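Local coordinates for probable aspartate aminotransferase 2 (Methanococcus jannaschii, PDB 2Z61) that catalyses the pyridoxal-phosphate-dependent transfer of an amino group from alanine to a furancarboxaldehyde phosphate, giving the furan precursor of methanofuran, at the interface of chains A and B. Coordinates in Å, arbitrary orientation; residue numbers count along the deposited sequence, not the author numbering. Chains: chain A/B, Probable aspartate aminotransferase 2.

The interface of chains A and B. Residues chain A 9, 100, 103, 129; chain B 132, 250-251.
B:Leu251 sends its CD1 methyl into the angle between the rings of A:Phe103 and A:Phe129, a compact example of how an aliphatic side chain enters an aromatic corner of its partner in one patch of a dimer interface. This methyl stands above the A:Phe129 face, off-centre towards CE1 and CZ, 3.4 Å from CZ of A:Phe129. CD1 of A:Phe103 lies over the same face near its rim. The methyl also sits above the A:Phe103 plane by the CG–CD1 rim, 3.6 Å from CB of A:Phe103; chi1 of -177°, which sets CG beside the carbonyl carbon, turns that flank to the leucine. At its edge A:Phe129 meets the backbone of B:Asn250, whose C lies in the ring plane and whose O is 3.3 Å from CZ of A:Phe129. An alanine here would probably leave the B:Leu251 methyls beside a gap and the A:Phe103 ring without the face it rests on. A:Phe103 and B:Phe132 approach only distantly, their CZ atoms 4.4 Å apart. Farther out, CD2 of B:Leu251 turns towards A:Phe9, 4.1 Å from its CZ. The A:Phe9 ring stands edge-on over the B:Asn250 amide face (planes 86° apart), its CE2 3.4 Å from CG of B:Asn250. At the opposite rim, the B:Leu251 carbonyl O faces A:Leu100, 3.8 Å from its CG. The patch joins the C-terminal end of chain B helix 238-251 to chain A helices 98-109 and 125-132 and the segment just after helix 4-8, and two-fold symmetry repeats it in the homodimer.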
# COMPACT_ATOMS: atom_id res chain seq x y z
N PHE A 9 -17.62 7.09 -3.33
CA PHE A 9 -17.12 5.82 -2.80
C PHE A 9 -18.19 5.07 -2.00
O PHE A 9 -18.42 5.37 -0.83
CB PHE A 9 -15.92 6.08 -1.89
CG PHE A 9 -14.71 5.27 -2.22
CD1 PHE A 9 -13.91 5.60 -3.31
CD2 PHE A 9 -14.36 4.17 -1.45
CE1 PHE A 9 -12.78 4.86 -3.61
CE2 PHE A 9 -13.23 3.42 -1.75
CZ PHE A 9 -12.44 3.76 -2.83
N LEU A 100 -3.52 -3.40 -4.01
CA LEU A 100 -2.74 -2.30 -4.56
C LEU A 100 -2.36 -2.62 -6.00
O LEU A 100 -2.36 -1.73 -6.84
CB LEU A 100 -1.46 -2.05 -3.75
CG LEU A 100 -1.47 -0.85 -2.80
CD1 LEU A 100 -0.05 -0.56 -2.34
CD2 LEU A 100 -2.06 0.37 -3.52
N PHE A 103 -5.23 -1.80 -8.23
CA PHE A 103 -5.37 -0.35 -8.33
C PHE A 103 -4.34 0.26 -9.28
O PHE A 103 -4.67 1.10 -10.11
CB PHE A 103 -5.24 0.31 -6.96
CG PHE A 103 -5.45 1.79 -7.00
CD1 PHE A 103 -6.73 2.32 -7.12
CD2 PHE A 103 -4.36 2.66 -7.00
CE1 PHE A 103 -6.92 3.70 -7.23
CE2 PHE A 103 -4.55 4.03 -7.11
CZ PHE A 103 -5.83 4.55 -7.22
N PHE A 129 -12.75 1.34 -7.39
CA PHE A 129 -11.49 1.69 -8.04
C PHE A 129 -11.78 2.39 -9.36
O PHE A 129 -11.14 3.38 -9.71
CB PHE A 129 -10.66 0.43 -8.35
CG PHE A 129 -10.07 -0.25 -7.15
CD1 PHE A 129 -10.33 0.20 -5.86
CD2 PHE A 129 -9.21 -1.33 -7.31
CE1 PHE A 129 -9.75 -0.42 -4.76
CE2 PHE A 129 -8.62 -1.96 -6.22
CZ PHE A 129 -8.90 -1.50 -4.93
N PHE B 132 -1.69 13.65 -10.12
CA PHE B 132 -2.45 12.41 -10.26
C PHE B 132 -3.92 12.61 -9.90
O PHE B 132 -4.80 12.03 -10.54
CB PHE B 132 -1.86 11.32 -9.37
CG PHE B 132 -2.53 9.98 -9.52
CD1 PHE B 132 -2.08 9.05 -10.45
CD2 PHE B 132 -3.63 9.64 -8.72
CE1 PHE B 132 -2.69 7.79 -10.58
CE2 PHE B 132 -4.25 8.39 -8.84
CZ PHE B 132 -3.78 7.46 -9.78
N ASN B 250 -10.60 -0.49 0.83
CA ASN B 250 -10.65 -0.90 -0.56
C ASN B 250 -9.28 -1.18 -1.18
O ASN B 250 -9.06 -2.25 -1.75
CB ASN B 250 -11.38 0.16 -1.40
CG ASN B 250 -12.90 0.08 -1.26
OD1 ASN B 250 -13.57 -0.59 -2.05
ND2 ASN B 250 -13.44 0.76 -0.26
N LEU B 251 -8.37 -0.22 -1.04
CA LEU B 251 -7.04 -0.30 -1.64
C LEU B 251 -5.94 -1.10 -0.94
O LEU B 251 -5.01 -1.55 -1.60
CB LEU B 251 -6.50 1.11 -1.88
CG LEU B 251 -7.21 2.05 -2.87
CD1 LEU B 251 -7.24 1.40 -4.22
CD2 LEU B 251 -8.63 2.36 -2.40